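Local coordinates for Sys-1 protein (Caenorhabditis elegans, PDB 3C2G), which acts as a beta-catenin of the Wnt asymmetry pathway, binding the TCF factor POP-1 directly and activating or repressing target genes according to Wnt signals, at residues I98-V101 against V102-F105; K360-A363 against I364-N367; Y502-V505 against F506-N510; N610-L613 against S614-E618. All blocks are in the same frame, centred on the assembly; numbering follows the deposited sequence.

Interaction 1 of 4, residues I98-V101 against V102-F105; sequences IHQV and VQMF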
loop_
_atom_site.group_PDB
_atom_site.type_symbol
_atom_site.label_atom_id
_atom_site.label_comp_id
_atom_site.label_asym_id
_atom_site.label_seq_id
_atom_site.Cartn_x
_atom_site.Cartn_y
_atom_site.Cartn_z
ATOM N N ILE A 98 34.876 -2.058 2.515
ATOM C CA ILE A 98 33.906 -1.447 1.605
ATOM C C ILE A 98 33.607 0.022 1.894
ATOM O O ILE A 98 33.223 0.767 0.986
ATOM C CB ILE A 98 32.605 -2.301 1.504
ATOM C CG1 ILE A 98 31.810 -1.953 0.236
ATOM C CG2 ILE A 98 31.765 -2.229 2.786
ATOM C CD1 ILE A 98 32.305 -2.666 -1.011
ATOM N N HIS A 99 33.818 0.448 3.137
ATOM C CA HIS A 99 33.670 1.863 3.488
ATOM C C HIS A 99 34.648 2.757 2.730
ATOM O O HIS A 99 34.362 3.935 2.490
ATOM C CB HIS A 99 33.775 2.091 5.001
ATOM C CG HIS A 99 35.022 1.544 5.609
ATOM N ND1 HIS A 99 36.067 2.349 6.012
ATOM C CD2 HIS A 99 35.403 0.272 5.872
ATOM C CE1 HIS A 99 37.039 1.595 6.493
ATOM N NE2 HIS A 99 36.662 0.331 6.416
ATOM N N GLN A 100 35.788 2.194 2.332
ATOM C CA GLN A 100 36.764 2.932 1.521
ATOM C C GLN A 100 36.221 3.178 0.125
ATOM O O GLN A 100 36.420 4.266 -0.435
ATOM C CB GLN A 100 38.115 2.213 1.457
ATOM C CG GLN A 100 38.883 2.191 2.781
ATOM C CD GLN A 100 40.214 1.471 2.687
ATOM O OE1 GLN A 100 40.495 0.564 3.466
ATOM N NE2 GLN A 100 41.041 1.873 1.729
ATOM N N VAL A 101 35.536 2.172 -0.429
ATOM C CA VAL A 101 34.802 2.332 -1.690
ATOM C C VAL A 101 33.778 3.469 -1.583
ATOM O O VAL A 101 33.770 4.382 -2.409
ATOM C CB VAL A 101 34.115 1.017 -2.140
ATOM C CG1 VAL A 101 33.305 1.227 -3.418
ATOM C CG2 VAL A 101 35.153 -0.074 -2.364
ATOM N N VAL A 102 32.948 3.429 -0.546
ATOM C CA VAL A 102 31.935 4.459 -0.316
ATOM C C VAL A 102 32.562 5.847 -0.156
ATOM O O VAL A 102 32.032 6.832 -0.685
ATOM C CB VAL A 102 31.055 4.126 0.919
ATOM C CG1 VAL A 102 30.042 5.247 1.212
ATOM C CG2 VAL A 102 30.342 2.786 0.727
ATOM N N GLN A 103 33.692 5.920 0.558
ATOM C CA GLN A 103 34.357 7.204 0.820
ATOM C C GLN A 103 34.863 7.882 -0.445
ATOM O O GLN A 103 35.005 9.102 -0.466
ATOM C CB GLN A 103 35.504 7.053 1.825
ATOM C CG GLN A 103 35.057 6.890 3.285
ATOM C CD GLN A 103 36.182 6.410 4.212
ATOM O OE1 GLN A 103 37.293 6.104 3.763
ATOM N NE2 GLN A 103 35.889 6.334 5.512
HETATM N N MSE A 104 35.127 7.092 -1.491
HETATM C CA MSE A 104 35.544 7.627 -2.791
HETATM C C MSE A 104 34.481 8.514 -3.409
HETATM O O MSE A 104 34.785 9.400 -4.199
HETATM C CB MSE A 104 35.887 6.504 -3.773
HETATM C CG MSE A 104 37.133 5.695 -3.403
HETATM SE SE MSE A 104 38.761 6.792 -3.174
HETATM C CE MSE A 104 38.944 7.449 -5.003
ATOM N N PHE A 105 33.227 8.263 -3.050
ATOM C CA PHE A 105 32.115 9.007 -3.611
ATOM C C PHE A 105 31.923 10.367 -2.965
ATOM O O PHE A 105 31.247 11.237 -3.527
ATOM C CB PHE A 105 30.839 8.192 -3.512
ATOM C CG PHE A 105 30.712 7.153 -4.574
ATOM C CD1 PHE A 105 30.101 7.459 -5.789
ATOM C CD2 PHE A 105 31.204 5.864 -4.367
ATOM C CE1 PHE A 105 29.975 6.490 -6.773
ATOM C CE2 PHE A 105 31.084 4.898 -5.347
ATOM C CZ PHE A 105 30.471 5.207 -6.550
#

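Interaction 2 of 4, residues K360-A363 against I364-N367; sequences KDIA and IRSN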
loop_
_atom_site.group_PDB
_atom_site.type_symbol
_atom_site.label_atom_id
_atom_site.label_comp_id
_atom_site.label_asym_id
_atom_site.label_seq_id
_atom_site.Cartn_x
_atom_site.Cartn_y
_atom_site.Cartn_z
ATOM N N LYS A 360 -21.250 6.189 -7.585
ATOM C CA LYS A 360 -22.186 5.162 -7.128
ATOM C C LYS A 360 -23.114 4.732 -8.269
ATOM O O LYS A 360 -23.374 3.530 -8.455
ATOM C CB LYS A 360 -23.000 5.686 -5.950
ATOM C CG LYS A 360 -22.303 5.543 -4.624
ATOM C CD LYS A 360 -22.339 6.821 -3.833
ATOM C CE LYS A 360 -22.927 6.564 -2.474
ATOM N NZ LYS A 360 -22.285 7.326 -1.370
ATOM N N ASP A 361 -23.598 5.704 -9.045
ATOM C CA ASP A 361 -24.522 5.391 -10.139
ATOM C C ASP A 361 -23.850 4.517 -11.190
ATOM O O ASP A 361 -24.432 3.523 -11.651
ATOM C CB ASP A 361 -25.110 6.659 -10.770
ATOM C CG ASP A 361 -26.110 7.376 -9.856
ATOM O OD1 ASP A 361 -26.718 6.726 -8.974
ATOM O OD2 ASP A 361 -26.294 8.600 -10.025
ATOM N N ILE A 362 -22.614 4.858 -11.549
ATOM C CA ILE A 362 -21.873 4.037 -12.506
ATOM C C ILE A 362 -21.760 2.602 -11.984
ATOM O O ILE A 362 -22.117 1.643 -12.671
ATOM C CB ILE A 362 -20.499 4.653 -12.832
ATOM C CG1 ILE A 362 -20.708 5.956 -13.620
ATOM C CG2 ILE A 362 -19.623 3.663 -13.608
ATOM C CD1 ILE A 362 -19.584 6.978 -13.488
ATOM N N ALA A 363 -21.291 2.471 -10.751
ATOM C CA ALA A 363 -21.153 1.173 -10.121
ATOM C C ALA A 363 -22.459 0.348 -10.165
ATOM O O ALA A 363 -22.461 -0.810 -10.593
ATOM C CB ALA A 363 -20.646 1.348 -8.708
ATOM N N ILE A 364 -23.572 0.950 -9.756
ATOM C CA ILE A 364 -24.863 0.244 -9.765
ATOM C C ILE A 364 -25.256 -0.271 -11.152
ATOM O O ILE A 364 -25.697 -1.409 -11.284
ATOM C CB ILE A 364 -25.979 1.119 -9.147
ATOM C CG1 ILE A 364 -25.821 1.164 -7.629
ATOM C CG2 ILE A 364 -27.375 0.610 -9.517
ATOM C CD1 ILE A 364 -26.458 2.374 -7.029
ATOM N N ARG A 365 -25.069 0.545 -12.185
ATOM C CA ARG A 365 -25.399 0.133 -13.551
ATOM C C ARG A 365 -24.496 -0.984 -14.052
ATOM O O ARG A 365 -24.837 -1.685 -15.009
ATOM C CB ARG A 365 -25.360 1.313 -14.521
ATOM C CG ARG A 365 -26.523 2.279 -14.375
ATOM C CD ARG A 365 -26.607 3.271 -15.546
ATOM N NE ARG A 365 -25.708 4.418 -15.386
ATOM C CZ ARG A 365 -24.505 4.519 -15.956
ATOM N NH1 ARG A 365 -24.046 3.542 -16.733
ATOM N NH2 ARG A 365 -23.755 5.602 -15.746
ATOM N N SER A 366 -23.343 -1.164 -13.420
ATOM C CA SER A 366 -22.492 -2.285 -13.787
ATOM C C SER A 366 -22.613 -3.433 -12.791
ATOM O O SER A 366 -21.769 -4.337 -12.774
ATOM C CB SER A 366 -21.044 -1.829 -13.951
ATOM O OG SER A 366 -20.998 -0.694 -14.809
ATOM N N ASN A 367 -23.668 -3.396 -11.976
ATOM C CA ASN A 367 -23.979 -4.475 -11.039
ATOM C C ASN A 367 -23.007 -4.607 -9.875
ATOM O O ASN A 367 -22.803 -5.700 -9.356
ATOM C CB ASN A 367 -24.112 -5.827 -11.770
ATOM C CG ASN A 367 -25.530 -6.086 -12.280
ATOM O OD1 ASN A 367 -26.356 -5.167 -12.374
ATOM N ND2 ASN A 367 -25.821 -7.344 -12.604
#

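Interaction 3 of 4, residues Y502-V505 against F506-N510; sequences YSWV and FRQPN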
loop_
_atom_site.group_PDB
_atom_site.type_symbol
_atom_site.label_atom_id
_atom_site.label_comp_id
_atom_site.label_asym_id
_atom_site.label_seq_id
_atom_site.Cartn_x
_atom_site.Cartn_y
_atom_site.Cartn_z
ATOM N N TYR A 502 -19.979 -9.081 21.023
ATOM C CA TYR A 502 -19.951 -8.113 22.103
ATOM C C TYR A 502 -19.139 -8.637 23.298
ATOM O O TYR A 502 -18.335 -7.901 23.858
ATOM C CB TYR A 502 -21.391 -7.793 22.491
ATOM C CG TYR A 502 -21.592 -6.760 23.556
ATOM C CD1 TYR A 502 -21.538 -5.388 23.267
ATOM C CD2 TYR A 502 -21.887 -7.149 24.857
ATOM C CE1 TYR A 502 -21.756 -4.434 24.274
ATOM C CE2 TYR A 502 -22.106 -6.212 25.862
ATOM C CZ TYR A 502 -22.043 -4.868 25.570
ATOM O OH TYR A 502 -22.265 -3.982 26.602
ATOM N N SER A 503 -19.350 -9.908 23.660
ATOM C CA SER A 503 -18.550 -10.589 24.684
ATOM C C SER A 503 -17.080 -10.645 24.298
ATOM O O SER A 503 -16.211 -10.308 25.088
ATOM C CB SER A 503 -19.054 -12.016 24.895
ATOM O OG SER A 503 -20.266 -12.019 25.626
ATOM N N TRP A 504 -16.817 -11.069 23.068
ATOM C CA TRP A 504 -15.465 -11.210 22.544
ATOM C C TRP A 504 -14.641 -9.933 22.674
ATOM O O TRP A 504 -13.472 -9.979 23.064
ATOM C CB TRP A 504 -15.536 -11.637 21.080
ATOM C CG TRP A 504 -14.220 -11.627 20.368
ATOM C CD1 TRP A 504 -13.265 -12.602 20.399
ATOM C CD2 TRP A 504 -13.723 -10.604 19.497
ATOM N NE1 TRP A 504 -12.202 -12.247 19.609
ATOM C CE2 TRP A 504 -12.454 -11.027 19.042
ATOM C CE3 TRP A 504 -14.229 -9.375 19.051
ATOM C CZ2 TRP A 504 -11.679 -10.264 18.168
ATOM C CZ3 TRP A 504 -13.459 -8.614 18.179
ATOM C CH2 TRP A 504 -12.195 -9.061 17.749
ATOM N N VAL A 505 -15.259 -8.799 22.365
ATOM C CA VAL A 505 -14.559 -7.526 22.370
ATOM C C VAL A 505 -14.052 -7.164 23.777
ATOM O O VAL A 505 -12.990 -6.552 23.928
ATOM C CB VAL A 505 -15.413 -6.388 21.709
ATOM C CG1 VAL A 505 -16.344 -5.718 22.713
ATOM C CG2 VAL A 505 -14.515 -5.361 21.083
ATOM N N PHE A 506 -14.788 -7.567 24.808
ATOM C CA PHE A 506 -14.353 -7.282 26.172
ATOM C C PHE A 506 -13.190 -8.148 26.656
ATOM O O PHE A 506 -12.477 -7.772 27.573
ATOM C CB PHE A 506 -15.538 -7.299 27.137
ATOM C CG PHE A 506 -16.433 -6.112 26.980
ATOM C CD1 PHE A 506 -16.074 -4.881 27.518
ATOM C CD2 PHE A 506 -17.620 -6.210 26.256
ATOM C CE1 PHE A 506 -16.886 -3.779 27.353
ATOM C CE2 PHE A 506 -18.441 -5.111 26.081
ATOM C CZ PHE A 506 -18.077 -3.892 26.630
ATOM N N ARG A 507 -12.994 -9.292 26.010
ATOM C CA ARG A 507 -11.894 -10.195 26.326
ATOM C C ARG A 507 -10.633 -9.854 25.536
ATOM O O ARG A 507 -9.580 -10.427 25.778
ATOM C CB ARG A 507 -12.311 -11.646 26.064
ATOM C CG ARG A 507 -13.402 -12.152 27.004
ATOM C CD ARG A 507 -13.590 -13.658 26.903
ATOM N NE ARG A 507 -14.745 -14.032 26.080
ATOM C CZ ARG A 507 -14.675 -14.455 24.819
ATOM N NH1 ARG A 507 -13.497 -14.561 24.206
ATOM N NH2 ARG A 507 -15.785 -14.770 24.166
ATOM N N GLN A 508 -10.747 -8.927 24.589
ATOM C CA GLN A 508 -9.609 -8.519 23.771
ATOM C C GLN A 508 -8.629 -7.691 24.604
ATOM O O GLN A 508 -9.050 -7.017 25.553
ATOM C CB GLN A 508 -10.063 -7.732 22.531
ATOM C CG GLN A 508 -10.586 -8.570 21.367
ATOM C CD GLN A 508 -9.613 -9.649 20.902
ATOM O OE1 GLN A 508 -9.529 -10.715 21.502
ATOM N NE2 GLN A 508 -8.892 -9.381 19.814
ATOM N N PRO A 509 -7.320 -7.745 24.253
ATOM C CA PRO A 509 -6.256 -7.018 24.956
ATOM C C PRO A 509 -6.466 -5.510 24.937
ATOM O O PRO A 509 -7.001 -4.971 23.959
ATOM C CB PRO A 509 -4.998 -7.364 24.150
ATOM C CG PRO A 509 -5.324 -8.632 23.444
ATOM C CD PRO A 509 -6.782 -8.540 23.132
ATOM N N ASN A 510 -6.044 -4.846 26.011
ATOM C CA ASN A 510 -6.158 -3.395 26.121
ATOM C C ASN A 510 -4.983 -2.721 25.441
ATOM O O ASN A 510 -3.827 -2.944 25.808
ATOM C CB ASN A 510 -6.272 -2.962 27.582
ATOM C CG ASN A 510 -7.358 -3.715 28.324
ATOM O OD1 ASN A 510 -8.517 -3.302 28.326
ATOM N ND2 ASN A 510 -6.992 -4.845 28.934
#

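Interaction 4 of 4, residues N610-L613 against S614-E618; sequences NSLL and SRFPE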
loop_
_atom_site.group_PDB
_atom_site.type_symbol
_atom_site.label_atom_id
_atom_site.label_comp_id
_atom_site.label_asym_id
_atom_site.label_seq_id
_atom_site.Cartn_x
_atom_site.Cartn_y
_atom_site.Cartn_z
ATOM N N ASN A 610 -35.316 8.747 33.871
ATOM C CA ASN A 610 -36.267 8.466 34.952
ATOM C C ASN A 610 -37.277 7.370 34.638
ATOM O O ASN A 610 -37.744 6.675 35.549
ATOM C CB ASN A 610 -36.910 9.731 35.566
ATOM C CG ASN A 610 -37.420 10.709 34.529
ATOM O OD1 ASN A 610 -38.288 10.382 33.717
ATOM N ND2 ASN A 610 -36.901 11.935 34.569
ATOM N N SER A 611 -37.567 7.170 33.356
ATOM C CA SER A 611 -38.334 5.992 32.937
ATOM C C SER A 611 -37.589 4.713 33.320
ATOM O O SER A 611 -38.196 3.765 33.810
ATOM C CB SER A 611 -38.601 6.005 31.434
ATOM O OG SER A 611 -39.071 7.266 31.008
ATOM N N LEU A 612 -36.274 4.700 33.098
ATOM C CA LEU A 612 -35.431 3.566 33.475
ATOM C C LEU A 612 -35.266 3.455 34.994
ATOM O O LEU A 612 -35.237 2.349 35.539
ATOM C CB LEU A 612 -34.064 3.638 32.778
ATOM C CG LEU A 612 -33.005 2.557 33.053
ATOM C CD1 LEU A 612 -33.504 1.155 32.735
ATOM C CD2 LEU A 612 -31.739 2.845 32.286
ATOM N N LEU A 613 -35.166 4.600 35.670
ATOM C CA LEU A 613 -35.040 4.642 37.139
ATOM C C LEU A 613 -36.171 3.901 37.876
ATOM O O LEU A 613 -35.916 3.146 38.823
ATOM C CB LEU A 613 -34.954 6.092 37.622
ATOM C CG LEU A 613 -34.460 6.373 39.043
ATOM C CD1 LEU A 613 -32.988 5.987 39.219
ATOM C CD2 LEU A 613 -34.677 7.847 39.396
ATOM N N SER A 614 -37.406 4.096 37.420
ATOM C CA SER A 614 -38.573 3.491 38.062
ATOM C C SER A 614 -38.599 1.958 38.017
ATOM O O SER A 614 -39.406 1.332 38.701
ATOM C CB SER A 614 -39.867 4.051 37.464
ATOM O OG SER A 614 -40.097 3.531 36.163
ATOM N N ARG A 615 -37.724 1.359 37.215
ATOM C CA ARG A 615 -37.675 -0.099 37.072
ATOM C C ARG A 615 -37.007 -0.790 38.261
ATOM O O ARG A 615 -37.307 -1.951 38.565
ATOM C CB ARG A 615 -36.932 -0.502 35.794
ATOM C CG ARG A 615 -37.442 0.128 34.512
ATOM C CD ARG A 615 -38.527 -0.685 33.862
ATOM N NE ARG A 615 -38.858 -0.143 32.549
ATOM C CZ ARG A 615 -39.931 -0.485 31.846
ATOM N NH1 ARG A 615 -40.788 -1.373 32.333
ATOM N NH2 ARG A 615 -40.148 0.061 30.656
ATOM N N PHE A 616 -36.114 -0.071 38.933
ATOM C CA PHE A 616 -35.239 -0.668 39.938
ATOM C C PHE A 616 -35.832 -0.739 41.343
ATOM O O PHE A 616 -36.734 0.029 41.674
ATOM C CB PHE A 616 -33.888 0.056 39.929
ATOM C CG PHE A 616 -33.097 -0.206 38.688
ATOM C CD1 PHE A 616 -32.157 -1.232 38.656
ATOM C CD2 PHE A 616 -33.332 0.531 37.532
ATOM C CE1 PHE A 616 -31.449 -1.502 37.502
ATOM C CE2 PHE A 616 -32.632 0.268 36.377
ATOM C CZ PHE A 616 -31.686 -0.751 36.357
ATOM N N PRO A 617 -35.335 -1.674 42.178
ATOM C CA PRO A 617 -35.760 -1.664 43.583
ATOM C C PRO A 617 -35.461 -0.316 44.255
ATOM O O PRO A 617 -34.638 0.464 43.761
ATOM C CB PRO A 617 -34.921 -2.781 44.215
ATOM C CG PRO A 617 -34.556 -3.664 43.089
ATOM C CD PRO A 617 -34.396 -2.778 41.898
ATOM N N GLU A 618 -36.141 -0.048 45.367
ATOM C CA GLU A 618 -35.963 1.211 46.089
ATOM C C GLU A 618 -34.652 1.231 46.881
ATOM O O GLU A 618 -34.084 2.305 47.118
ATOM C CB GLU A 618 -37.170 1.508 46.995
ATOM C CG GLU A 618 -37.289 2.983 47.421
ATOM C CD GLU A 618 -36.987 3.961 46.279
ATOM O OE1 GLU A 618 -37.747 3.992 45.284
ATOM O OE2 GLU A 618 -35.978 4.695 46.379
#

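Interaction 1 of 4, residues I98-V101 against V102-F105
The backbone N-H of Met-104 is shared by two carbonyls of the turn before it. Met-104 N lies 3.3 Å from Gln-100 O and 3.2 Å from Val-101 O, and both bonds are bent to 136° at the hydrogen, so the grip is bifurcated with neither acceptor squarely in line. Val-101 O is met from above its carbonyl plane, and the same oxygen also receives the edge of the Phe-105 ring, whose CD2 comes to 3.6 Å from Val-101 O close to the ring plane. For the two residues before Met-104 the bonding is the ordinary i to i-4 kind: Gln-103 N binds His-99 O at 2.8 Å, and Val-102 N binds Ile-98 O at 3.1 Å. This run belongs to a short helix of the armadillo domain, an all-helical superhelical array, and longer helices pack around it. Helix 47-62 receives Gln-100, whose NE2 bonds to Gln-52 OE1 and Pro-48 O, while Phe-105 makes edge-to-face pairs with Phe-160 and Phe-115. The side chains of His-99 and Gln-103 run next to each other in the same direction. The amide of Gln-103 stands nearly perpendicular to the imidazole, at 87°, and presents NE2 at the ring's edge, with Gln-103 NE2 4.0 Å from His-99 ND1. The imidazole is brought there by a first torsion of 55° that lodges CG between the backbone N and carbonyl carbon of His-99. Val-102 lays its CG2 branch back along the helix, 3.5 Å from Ile-98 O, and Met-104, a selenomethionine, bends its chain away toward Gln-52 and Tyr-59.

Interaction 2 of 4, residues K360-A363 against I364-N367
The guanidinium of Arg-365 lies with one face over the backbone of the preceding turn, above Ile-362 CA and Asp-361 O. Its NH2 touches the flank of the isoleucine, 3.7 Å from Ile-362 CG1. A bend at chi3 of -83° folds the otherwise extended arginine back over the helix. Regular helical bonds hold the turn, Ile-364 N to Lys-360 O at 2.9 Å and Arg-365 N to Asp-361 O at 3.1 Å. Ser-366 N then turns mainly to Ala-363 O, 3.0 Å away and reached from above its carbonyl plane, while Ser-366 N and OG add two weak bonds to Ile-362 O. Asn-367, with positive phi, is the C-prime residue of a Schellman motif that ends the helix, pairing Ala-368 N with Ala-363 O and Asn-367 N with Ile-364 O, and the chain leads directly into helix 368-377. Outside this turn, Lys-360 NZ reaches an acidic side chain of the bound POP-1 peptide in a salt bridge. Ile-362 and Ser-366 pack on helix 325-335, and Ile-364 and Asn-367 on helix 425-432.

Interaction 3 of 4, residues Y502-V505 against F506-N510
The helical backbone slackens through Ser-503 to Gln-508, where bonds to the third residue back predominate: Arg-507 N meets Trp-504 O at 3.1 Å, from above the carbonyl plane, and weaker bonds join Phe-506 N to Ser-503 O and Gln-508 N to Val-505 O. Four residues apart, Tyr-502 and Phe-506 form an edge-to-face pair, with ring centroids 5.2 Å apart and planes at 73°. The phenylalanine supplies the edge: Phe-506 CE2 sits over one face of the phenol, nearest Tyr-502 CZ at 3.6 Å. With CG opposite the backbone N (chi1 -177°), the Tyr-502 ring stands out from the helix roughly level with its own CA, and the Phe-506 ring leans back toward the N terminus to reach its face. The second pairing is flatter. Gln-508 bends at chi2 (-54°) and lays its chain over the indole of Trp-504, its CG 3.8 Å from the centroid of the six-membered ring in a CH-pi contact. Beyond it the amide stacks on the same system, with Gln-508 NE2 3.4 Å from Trp-504 CZ2. Arg-507 folds back so that one face of its guanidinium lies above Trp-504 CA. Val-505 and Phe-506 also touch, through Val-505 CG1 and Phe-506 CD2. In the armadillo array, Val-505 and Phe-506 pack on helix 515-535, while Trp-504 faces helix 457-472, where Arg-461 makes a cation-pi contact with the indole.

Interaction 4 of 4, residues N610-L613 against S614-E618
Hydrogen bonds to the last carbonyls of helix 603-613 link residues 610-613 to residues 614-616. Ser-614 is held twice, its N by Asn-610 O at 3.2 Å and its OG by Ser-611 O at 3.0 Å. The hydroxyl folds back because a chi1 of 74° sets OG between the backbone N and the carbonyl carbon of Ser-614. Arg-615 N then bonds to Leu-612 O at 3.2 Å, and Phe-616 N to Leu-613 O, also at 3.2 Å, the latter closing a type I beta turn from Leu-613 to Phe-616. This turn takes the chain out of the final helix of the armadillo domain. Apolar contact follows from it: the Phe-616 ring comes back beside the helix, with Phe-616 CE2 3.8 Å from Leu-612 CD1. The same ring turns its edge to the backbone, with Phe-616 CD2 3.3 Å from Leu-612 O and Leu-613 O lying in the ring plane; the aliphatic Arg-615 CG also packs against Leu-612 O, at 3.3 Å. Charge enters through the other end of Arg-615, whose NE forms a salt bridge with Asp-574 of helix 563-579, the helix on which Leu-612 also packs.

Overall arrangement
All four contacts are local, each joining residues a helical turn or so apart in one continuous run, so none closes a long loop; they follow in series along the chain without nesting or crossing. Interaction 1 lies in the N-terminal part of the superhelix, between helices 47-62 and 154-164. Interaction 2, centred about 59 Å from it on the opposite side of the chain's centre, ends helix 357-365 beside the bound POP-1 peptide. Interaction 3 marks the exit from helix 494-507, packed between helices 457-472 and 515-535. Interaction 4, its centre about 29 Å from that of interaction 3, leaves helix 603-613 against helices 563-579 and 591-598. Even this closest pair leaves about 13 Å between nearest atoms.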